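Local coordinates for fatty acid/retinol binding protein protein 7, isoform A, confirmed BY transcript evidence (Caenorhabditis elegans, PDB 2W9Y), which probably binds fatty acids such as oleic acid, and retinoids, as a small helical lipid carrier of the nematode FAR family, at residues 18-23 against 71-76; 1-6 against 97-102; 89-94 against 114-119. One frame throughout, in Å; residues are numbered along the deposited sequence.

Contact 1. Residues 18-23 against 71-76; sequences TEQLEF and EGNKKR
Segments 18-23 and 71-76 run antiparallel, their helix axes at 163° and 10.0 Å apart at closest approach, with Glu19 facing Gly72 at the nearest backbone positions. A run of polar groups joins them, centred on the carboxylate of Glu19. CG of Glu19 takes the crowded position between its own N and carbonyl carbon (chi1 53°), and a bend at chi2 carries the carboxylate across Gly72. There Glu19 OE1 lies 3.1 Å from Gly72 C, so the carboxylate packs directly on the backbone of a residue without a side chain. Arg76, extended from CG to NE, meets Glu19 tip to tip in a side-on salt bridge: Arg76 NE reaches Glu19 OE1 at 2.7 Å, and Arg76 NH2 reaches Glu19 OE2 at 2.7 Å. The carboxylate and guanidinium planes are well turned from each other, and both donors come from above the carboxylate plane. Asn73 ND2 gives Glu19 OE1 its second bond, at 3.0 Å, and with its other hydrogen makes a nearly straight bond (177°) to Gln20 OE1. Gln20 NE2 returns a bond to Asn73 OD1 at 2.9 Å, and this reciprocal pair holds the two amides almost coplanar, each oxygen met on a lone pair. Two bonds on Glu19 OE1 and the adjacent guanidinium would probably keep the carboxylate ionised. Asp137, near the C-terminus, is salt-bridged to Arg76 and hydrogen-bonded to Thr18 OG1. Helix 82-104 covers the inner side, where Val95 and Leu99 touch Gln20 and Ile92 touches Asn73.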
loop_
_atom_site.group_PDB
_atom_site.type_symbol
_atom_site.label_atom_id
_atom_site.label_comp_id
_atom_site.label_asym_id
_atom_site.label_seq_id
_atom_site.Cartn_x
_atom_site.Cartn_y
_atom_site.Cartn_z
ATOM N N THR A 18 -3.972 -6.642 2.629
ATOM C CA THR A 18 -4.335 -7.745 1.722
ATOM C C THR A 18 -4.712 -7.241 0.344
ATOM O O THR A 18 -4.234 -7.813 -0.710
ATOM C CB THR A 18 -5.418 -8.664 2.330
ATOM O OG1 THR A 18 -4.811 -9.348 3.461
ATOM C CG2 THR A 18 -5.826 -9.766 1.290
ATOM N N GLU A 19 -5.484 -6.147 0.332
ATOM C CA GLU A 19 -5.959 -5.653 -0.935
ATOM C C GLU A 19 -4.807 -5.158 -1.852
ATOM O O GLU A 19 -4.863 -5.399 -3.063
ATOM C CB GLU A 19 -7.057 -4.599 -0.776
ATOM C CG GLU A 19 -6.675 -3.401 0.177
ATOM C CD GLU A 19 -7.098 -3.620 1.649
ATOM O OE1 GLU A 19 -7.429 -2.592 2.350
ATOM O OE2 GLU A 19 -7.081 -4.786 2.131
ATOM N N GLN A 20 -3.769 -4.524 -1.297
ATOM C CA GLN A 20 -2.602 -4.149 -2.120
ATOM C C GLN A 20 -1.928 -5.387 -2.688
ATOM O O GLN A 20 -1.548 -5.365 -3.844
ATOM C CB GLN A 20 -1.552 -3.298 -1.363
ATOM C CG GLN A 20 -1.679 -1.740 -1.571
ATOM C CD GLN A 20 -2.702 -1.112 -0.603
ATOM O OE1 GLN A 20 -3.400 -1.798 0.143
ATOM N NE2 GLN A 20 -2.790 0.189 -0.630
ATOM N N LEU A 21 -1.753 -6.438 -1.868
ATOM C CA LEU A 21 -1.051 -7.636 -2.323
ATOM C C LEU A 21 -1.866 -8.362 -3.367
ATOM O O LEU A 21 -1.285 -8.846 -4.362
ATOM C CB LEU A 21 -0.767 -8.581 -1.139
ATOM C CG LEU A 21 0.288 -8.068 -0.164
ATOM C CD1 LEU A 21 0.428 -8.932 1.155
ATOM C CD2 LEU A 21 1.665 -8.013 -0.824
ATOM N N GLU A 22 -3.184 -8.433 -3.180
ATOM C CA GLU A 22 -4.042 -9.146 -4.139
ATOM C C GLU A 22 -4.044 -8.378 -5.414
ATOM O O GLU A 22 -3.998 -9.005 -6.504
ATOM C CB GLU A 22 -5.509 -9.289 -3.634
ATOM C CG GLU A 22 -5.661 -10.368 -2.506
ATOM C CD GLU A 22 -7.069 -10.427 -1.890
ATOM O OE1 GLU A 22 -7.859 -9.467 -2.014
ATOM O OE2 GLU A 22 -7.397 -11.435 -1.254
ATOM N N PHE A 23 -4.045 -7.042 -5.314
ATOM C CA PHE A 23 -3.971 -6.227 -6.553
ATOM C C PHE A 23 -2.652 -6.518 -7.277
ATOM O O PHE A 23 -2.624 -6.721 -8.502
ATOM C CB PHE A 23 -4.106 -4.722 -6.228
ATOM C CG PHE A 23 -3.878 -3.822 -7.400
ATOM C CD1 PHE A 23 -4.838 -3.654 -8.380
ATOM C CD2 PHE A 23 -2.675 -3.128 -7.522
ATOM C CE1 PHE A 23 -4.607 -2.826 -9.436
ATOM C CE2 PHE A 23 -2.450 -2.296 -8.576
ATOM C CZ PHE A 23 -3.408 -2.145 -9.513
ATOM N N GLU A 71 -10.610 1.905 -1.907
ATOM C CA GLU A 71 -11.883 1.716 -1.192
ATOM C C GLU A 71 -11.699 0.840 0.046
ATOM O O GLU A 71 -12.226 1.127 1.152
ATOM C CB GLU A 71 -12.908 1.103 -2.177
ATOM C CG GLU A 71 -14.341 0.933 -1.601
ATOM C CD GLU A 71 -14.971 2.276 -1.234
ATOM O OE1 GLU A 71 -14.555 3.321 -1.834
ATOM O OE2 GLU A 71 -15.870 2.281 -0.349
ATOM N N GLY A 72 -10.914 -0.221 -0.144
ATOM C CA GLY A 72 -10.576 -1.172 0.885
ATOM C C GLY A 72 -9.790 -0.571 2.026
ATOM O O GLY A 72 -10.052 -0.871 3.220
ATOM N N ASN A 73 -8.831 0.274 1.683
ATOM C CA ASN A 73 -7.947 0.882 2.639
ATOM C C ASN A 73 -8.798 1.790 3.580
ATOM O O ASN A 73 -8.484 1.969 4.746
ATOM C CB ASN A 73 -6.890 1.746 1.933
ATOM C CG ASN A 73 -5.766 0.983 1.266
ATOM O OD1 ASN A 73 -4.897 1.636 0.682
ATOM N ND2 ASN A 73 -5.721 -0.348 1.373
ATOM N N LYS A 74 -9.895 2.346 3.056
ATOM C CA LYS A 74 -10.642 3.364 3.834
ATOM C C LYS A 74 -11.185 2.796 5.080
ATOM O O LYS A 74 -11.107 3.450 6.141
ATOM C CB LYS A 74 -11.824 3.917 3.008
ATOM C CG LYS A 74 -11.405 4.771 1.843
ATOM C CD LYS A 74 -12.663 5.275 1.054
ATOM C CE LYS A 74 -12.246 5.968 -0.250
ATOM N NZ LYS A 74 -13.458 6.252 -1.074
ATOM N N LYS A 75 -11.712 1.582 4.980
ATOM C CA LYS A 75 -12.416 0.942 6.088
ATOM C C LYS A 75 -11.442 0.859 7.261
ATOM O O LYS A 75 -11.846 0.899 8.423
ATOM C CB LYS A 75 -12.886 -0.465 5.669
ATOM C CG LYS A 75 -13.601 -1.162 6.780
ATOM C CD LYS A 75 -14.600 -2.236 6.335
ATOM C CE LYS A 75 -15.471 -2.623 7.539
ATOM N NZ LYS A 75 -16.728 -1.830 7.798
ATOM N N ARG A 76 -10.157 0.727 6.950
ATOM C CA ARG A 76 -9.166 0.412 7.983
ATOM C C ARG A 76 -9.004 1.615 8.906
ATOM O O ARG A 76 -8.436 1.514 9.959
ATOM C CB ARG A 76 -7.815 0.087 7.322
ATOM C CG ARG A 76 -7.864 -1.293 6.547
ATOM C CD ARG A 76 -6.681 -1.465 5.668
ATOM N NE ARG A 76 -6.767 -2.793 4.950
ATOM C CZ ARG A 76 -6.315 -3.956 5.442
ATOM N NH1 ARG A 76 -5.661 -4.053 6.619
ATOM N NH2 ARG A 76 -6.475 -5.071 4.708
#

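Contact 2. Residues 1-6 against 97-102; sequences GAMSVA and TTLCSL. With SO4 (sulfate ion), chain B.
Leu102, on the helical segment 97-102, points its side chain at the N-terminal segment 1-6, loop until a 3-10 turn begins at Val5, and has the largest share of the contact, followed closely by Met3. Its CG is anti to the backbone N (chi1 -175°), and with chi2 at 57° both methyls straddle the Met3 carbonyl oxygen. Leu102 CD2 also reaches Val5 CA, at 3.8 Å, and CD1 also comes near Ser4 O. The carbonyl of Met3 projects at the branch point itself, with Met3 O 3.4 Å from Leu102 CG, so backbone as well as side chain lines the seat of the leucine. Met3 approaches by a folded route: CG stands beside the backbone N, anti to the carbonyl carbon (chi1 -70°), and further bends at chi2 and chi3 curl the thioether round until its terminal methyl faces the helix. That methyl does the touching. Met3 CE is 3.6 Å from Leu99 CD1, the two chains crossing at about a right angle, and 4.1 Å from Leu102 CD2. Leu99 likewise holds CG anti to its N, which brings CD1 forward to the methionine. Val5 adds one branch, CG2, anti to its carbonyl carbon and 4.1 Å from Leu102 CD2. No hydrogen bond crosses the interface; the side chains of Met3, Val5, Leu99 and Leu102 meet through apolar groups, with the Met3 carbonyl oxygen lying against Leu102. Gly1 N makes a weak hydrogen bond to O1 of a sulfate ion, probably from the crystallisation liquor. Met3 also touches Ile27 and Lys32, and both Val5 and Leu99 rest on helix 18-26. The arrangement is plain apolar packing of an N-terminal arm across the side of a long helix in an all-helical fold.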
loop_
_atom_site.group_PDB
_atom_site.type_symbol
_atom_site.label_atom_id
_atom_site.label_comp_id
_atom_site.label_asym_id
_atom_site.label_seq_id
_atom_site.Cartn_x
_atom_site.Cartn_y
_atom_site.Cartn_z
ATOM N N GLY A 1 5.076 -13.190 -10.411
ATOM C CA GLY A 1 4.603 -12.874 -11.801
ATOM C C GLY A 1 5.175 -11.519 -12.229
ATOM O O GLY A 1 6.344 -11.215 -11.900
ATOM N N ALA A 2 4.393 -10.713 -12.958
ATOM C CA ALA A 2 4.954 -9.462 -13.470
ATOM C C ALA A 2 5.506 -8.536 -12.358
ATOM O O ALA A 2 6.565 -7.870 -12.536
ATOM C CB ALA A 2 3.945 -8.739 -14.295
ATOM N N MET A 3 4.779 -8.435 -11.236
ATOM C CA MET A 3 5.181 -7.470 -10.215
ATOM C C MET A 3 6.404 -7.750 -9.335
ATOM O O MET A 3 7.072 -6.806 -8.895
ATOM C CB MET A 3 3.981 -7.073 -9.376
ATOM C CG MET A 3 3.020 -6.215 -10.189
ATOM S SD MET A 3 3.687 -4.527 -10.464
ATOM C CE MET A 3 3.836 -3.955 -8.767
ATOM N N SER A 4 6.711 -9.006 -9.056
ATOM C CA SER A 4 7.841 -9.356 -8.177
ATOM C C SER A 4 7.620 -8.884 -6.706
ATOM O O SER A 4 8.576 -8.508 -6.029
ATOM C CB SER A 4 9.194 -8.797 -8.681
ATOM O OG SER A 4 9.535 -9.122 -10.024
ATOM N N VAL A 5 6.399 -8.948 -6.199
ATOM C CA VAL A 5 6.154 -8.658 -4.738
ATOM C C VAL A 5 7.014 -9.472 -3.777
ATOM O O VAL A 5 7.418 -9.000 -2.717
ATOM C CB VAL A 5 4.674 -8.936 -4.370
ATOM C CG1 VAL A 5 4.514 -9.004 -2.843
ATOM C CG2 VAL A 5 3.780 -7.780 -4.959
ATOM N N ALA A 6 7.309 -10.705 -4.140
ATOM C CA ALA A 6 8.077 -11.560 -3.265
ATOM C C ALA A 6 9.506 -11.083 -3.067
ATOM O O ALA A 6 10.166 -11.471 -2.084
ATOM C CB ALA A 6 8.096 -12.976 -3.824
ATOM N N THR A 97 4.261 4.141 -1.677
ATOM C CA THR A 97 5.621 4.477 -2.210
ATOM C C THR A 97 6.338 3.201 -2.680
ATOM O O THR A 97 6.911 3.138 -3.782
ATOM C CB THR A 97 6.505 5.091 -1.113
ATOM O OG1 THR A 97 5.954 6.340 -0.739
ATOM C CG2 THR A 97 7.887 5.389 -1.642
ATOM N N THR A 98 6.302 2.160 -1.856
ATOM C CA THR A 98 6.907 0.913 -2.243
ATOM C C THR A 98 6.372 0.314 -3.506
ATOM O O THR A 98 7.150 -0.134 -4.377
ATOM C CB THR A 98 6.703 -0.135 -1.102
ATOM O OG1 THR A 98 7.332 0.359 0.080
ATOM C CG2 THR A 98 7.336 -1.452 -1.439
ATOM N N LEU A 99 5.053 0.226 -3.594
ATOM C CA LEU A 99 4.424 -0.395 -4.732
ATOM C C LEU A 99 4.710 0.404 -5.985
ATOM O O LEU A 99 4.975 -0.175 -7.054
ATOM C CB LEU A 99 2.924 -0.506 -4.527
ATOM C CG LEU A 99 2.105 -1.507 -5.360
ATOM C CD1 LEU A 99 2.787 -2.891 -5.516
ATOM C CD2 LEU A 99 0.721 -1.687 -4.688
ATOM N N CYS A 100 4.740 1.724 -5.846
ATOM C CA CYS A 100 5.139 2.603 -6.973
ATOM C C CYS A 100 6.603 2.296 -7.397
ATOM O O CYS A 100 6.898 2.103 -8.546
ATOM C CB CYS A 100 4.996 4.081 -6.596
ATOM S SG CYS A 100 5.525 5.207 -7.913
ATOM N N SER A 101 7.503 2.160 -6.441
ATOM C CA SER A 101 8.930 1.945 -6.767
ATOM C C SER A 101 9.095 0.582 -7.423
ATOM O O SER A 101 9.881 0.447 -8.387
ATOM C CB SER A 101 9.747 2.034 -5.478
ATOM O OG SER A 101 9.682 3.391 -5.014
ATOM N N LEU A 102 8.381 -0.419 -6.900
ATOM C CA LEU A 102 8.450 -1.758 -7.401
ATOM C C LEU A 102 7.996 -1.729 -8.857
ATOM O O LEU A 102 8.628 -2.344 -9.747
ATOM C CB LEU A 102 7.622 -2.738 -6.497
ATOM C CG LEU A 102 7.722 -4.220 -6.860
ATOM C CD1 LEU A 102 9.155 -4.767 -6.855
ATOM C CD2 LEU A 102 6.710 -5.080 -6.009
HETATM S S SO4 B . 7.959 -13.715 -8.437
HETATM O O1 SO4 B . 8.003 -12.662 -9.429
HETATM O O2 SO4 B . 6.567 -14.105 -8.222
HETATM O O3 SO4 B . 8.765 -14.851 -8.892
HETATM O O4 SO4 B . 8.486 -13.109 -7.204
#

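Contact 3. Residues 89-94 against 114-119; sequences KKLIHM and KRLHQE. With SO4 (sulfate ion), chain C.
The guanidinium of Arg115 holds a sulfate, probably from the crystallisation liquor, in plane at its edge, while Glu119 OE1 sits 4.1 Å above one face, offset toward the rim. Arg115 NH2 donates to sulfate O2 at 2.8 Å and NE to O3 at 3.1 Å; a weak bond from NH1 to Gln118 OE1 occupies another part of the edge. Glu119 OE2 makes a charge-only pair with Arg115 and a salt bridge to Lys90 across the helices. Bent at chi3 (90°), Lys90 crosses Glu119 at about a right angle, and the modelled NZ to Glu119 OE2 separation of 2.2 Å is too short to be literal; Glu119 has a second conformer. Beneath this network, Leu116 fills the interface: its CD1 touches Met94 CB at 3.7 Å, its CD2 Leu91 CA at 3.9 Å. An alanine at Leu116 would remove both methyls and would probably loosen the packing against Met94 and Leu91. The two segments run antiparallel (162°) with axes 10.6 Å apart, joining helix 82-104 to helix 111-121, while Phe15 from a loop packs on Leu91, Met94 and Leu116.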
loop_
_atom_site.group_PDB
_atom_site.type_symbol
_atom_site.label_atom_id
_atom_site.label_comp_id
_atom_site.label_asym_id
_atom_site.label_seq_id
_atom_site.Cartn_x
_atom_site.Cartn_y
_atom_site.Cartn_z
ATOM N N LYS A 89 -1.990 6.400 8.313
ATOM C CA LYS A 89 -1.660 7.169 7.092
ATOM C C LYS A 89 -0.169 7.097 6.755
ATOM O O LYS A 89 0.178 7.039 5.598
ATOM C CB LYS A 89 -2.049 8.640 7.251
ATOM C CG LYS A 89 -3.554 8.735 7.311
ATOM C CD LYS A 89 -4.010 10.160 7.555
ATOM C CE LYS A 89 -5.483 10.307 7.298
ATOM N NZ LYS A 89 -5.872 11.719 7.584
ATOM N N LYS A 90 0.684 7.080 7.765
ATOM C CA LYS A 90 2.137 6.841 7.510
ATOM C C LYS A 90 2.389 5.423 6.993
ATOM O O LYS A 90 3.257 5.243 6.109
ATOM C CB LYS A 90 2.958 7.041 8.767
ATOM C CG LYS A 90 3.130 8.532 9.146
ATOM C CD LYS A 90 3.312 8.703 10.687
ATOM C CE LYS A 90 4.756 8.653 11.136
ATOM N NZ LYS A 90 4.848 8.635 12.682
ATOM N N LEU A 91 1.645 4.443 7.531
ATOM C CA LEU A 91 1.790 3.076 7.074
ATOM C C LEU A 91 1.372 2.991 5.577
ATOM O O LEU A 91 2.135 2.492 4.740
ATOM C CB LEU A 91 1.009 2.139 7.992
ATOM C CG LEU A 91 1.058 0.629 7.686
ATOM C CD1 LEU A 91 0.632 -0.148 8.931
ATOM C CD2 LEU A 91 0.130 0.225 6.483
ATOM N N ILE A 92 0.209 3.587 5.210
ATOM C CA ILE A 92 -0.254 3.467 3.868
ATOM C C ILE A 92 0.689 4.246 2.935
ATOM O O ILE A 92 0.933 3.798 1.811
ATOM C CB ILE A 92 -1.682 4.021 3.715
ATOM C CG1 ILE A 92 -2.656 3.166 4.530
ATOM C CG2 ILE A 92 -2.110 4.079 2.212
ATOM C CD1 ILE A 92 -2.847 1.722 3.920
ATOM N N HIS A 93 1.209 5.398 3.380
ATOM C CA HIS A 93 2.208 6.123 2.577
ATOM C C HIS A 93 3.406 5.246 2.284
ATOM O O HIS A 93 3.863 5.206 1.124
ATOM C CB HIS A 93 2.641 7.405 3.241
ATOM C CG HIS A 93 3.462 8.287 2.369
ATOM N ND1 HIS A 93 4.833 8.405 2.486
ATOM C CD2 HIS A 93 3.095 9.139 1.378
ATOM C CE1 HIS A 93 5.276 9.287 1.605
ATOM N NE2 HIS A 93 4.244 9.748 0.922
ATOM N N MET A 94 3.885 4.493 3.272
ATOM C CA MET A 94 5.010 3.583 3.032
ATOM C C MET A 94 4.651 2.542 1.959
ATOM O O MET A 94 5.396 2.348 0.974
ATOM C CB MET A 94 5.451 2.888 4.334
ATOM C CG MET A 94 6.765 2.145 4.238
ATOM S SD MET A 94 6.678 0.456 3.529
ATOM C CE MET A 94 5.765 -0.445 4.816
ATOM N N LYS A 114 11.170 -0.069 9.061
ATOM C CA LYS A 114 11.778 -0.264 10.405
ATOM C C LYS A 114 11.268 0.867 11.307
ATOM O O LYS A 114 11.030 0.625 12.495
ATOM C CB LYS A 114 13.355 -0.181 10.382
ATOM C CG LYS A 114 14.032 -1.208 9.459
ATOM C CD LYS A 114 14.071 -2.542 10.078
ATOM C CE LYS A 114 14.793 -3.626 9.124
ATOM N NZ LYS A 114 16.224 -3.386 8.848
ATOM N N ARG A 115 11.142 2.084 10.771
ATOM C CA ARG A 115 10.589 3.249 11.599
ATOM C C ARG A 115 9.152 2.971 12.004
ATOM O O ARG A 115 8.788 3.188 13.137
ATOM C CB ARG A 115 10.629 4.581 10.864
ATOM C CG ARG A 115 12.051 5.227 10.798
ATOM C CD ARG A 115 12.539 5.727 12.144
ATOM N NE ARG A 115 11.604 6.755 12.581
ATOM C CZ ARG A 115 10.966 6.781 13.735
ATOM N NH1 ARG A 115 11.253 5.912 14.674
ATOM N NH2 ARG A 115 10.068 7.713 13.966
ATOM N N LEU A 116 8.331 2.490 11.077
ATOM C CA LEU A 116 6.967 2.098 11.419
ATOM C C LEU A 116 6.832 1.080 12.515
ATOM O O LEU A 116 5.903 1.139 13.343
ATOM C CB LEU A 116 6.259 1.518 10.173
ATOM C CG LEU A 116 5.778 2.561 9.179
ATOM C CD1 LEU A 116 5.353 1.759 7.894
ATOM C CD2 LEU A 116 4.649 3.348 9.785
ATOM N N HIS A 117 7.685 0.073 12.470
ATOM C CA HIS A 117 7.675 -0.930 13.553
ATOM C C HIS A 117 8.054 -0.287 14.894
ATOM O O HIS A 117 7.456 -0.599 15.921
ATOM C CB HIS A 117 8.646 -2.054 13.227
ATOM C CG HIS A 117 8.656 -3.181 14.223
ATOM N ND1 HIS A 117 7.583 -4.022 14.409
ATOM C CD2 HIS A 117 9.591 -3.566 15.134
ATOM C CE1 HIS A 117 7.866 -4.894 15.368
ATOM N NE2 HIS A 117 9.091 -4.668 15.794
ATOM N N GLN A 118 9.103 0.531 14.892
ATOM C CA GLN A 118 9.526 1.196 16.147
ATOM C C GLN A 118 8.368 2.065 16.695
ATOM O O GLN A 118 8.041 2.048 17.909
ATOM C CB GLN A 118 10.789 2.022 15.874
ATOM C CG GLN A 118 11.522 2.536 17.126
ATOM C CD GLN A 118 11.074 3.962 17.518
ATOM O OE1 GLN A 118 10.083 4.521 16.997
ATOM N NE2 GLN A 118 11.817 4.552 18.424
ATOM N N GLU A 119 7.688 2.778 15.799
ATOM C CA GLU A 119 6.647 3.704 16.203
ATOM C C GLU A 119 5.463 2.974 16.776
ATOM O O GLU A 119 4.775 3.475 17.703
ATOM C CB GLU A 119 6.208 4.536 15.003
ATOM C CG GLU A 119 7.253 5.581 14.572
ATOM C CD GLU A 119 6.939 6.212 13.226
ATOM O OE1 GLU A 119 7.052 5.517 12.181
ATOM O OE2 GLU A 119 6.583 7.406 13.195
HETATM S S SO4 C . 9.098 9.787 11.100
HETATM O O1 SO4 C . 7.863 9.459 10.372
HETATM O O2 SO4 C . 8.686 9.708 12.511
HETATM O O3 SO4 C . 10.158 8.838 10.758
HETATM O O4 SO4 C . 9.603 11.141 10.764
#

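In the fold
Helix 82-104 is shared by contacts 2 and 3 and lies against contact 1. Segments 89-94 and 97-102, close together along it, serve contacts 3 and 2, whose centres are about 18 Å apart. Contact 1 does not use this helix for its own segments but touches it: Gln20 CG packs on Leu99 CD2 at 3.9 Å, and Asn73 meets Ile92. Its centre is about 15 Å from the centre of contact 2 and about 16 Å from that of contact 3. Along the chain, contact 1 falls wholly between the two segments of contact 2 and closes before contact 3 opens, whereas contacts 2 and 3 interleave. Thus the N-terminal arm and helices 18-26, 60-75 and 111-121 gather round one long helix into a single compact all-helical unit.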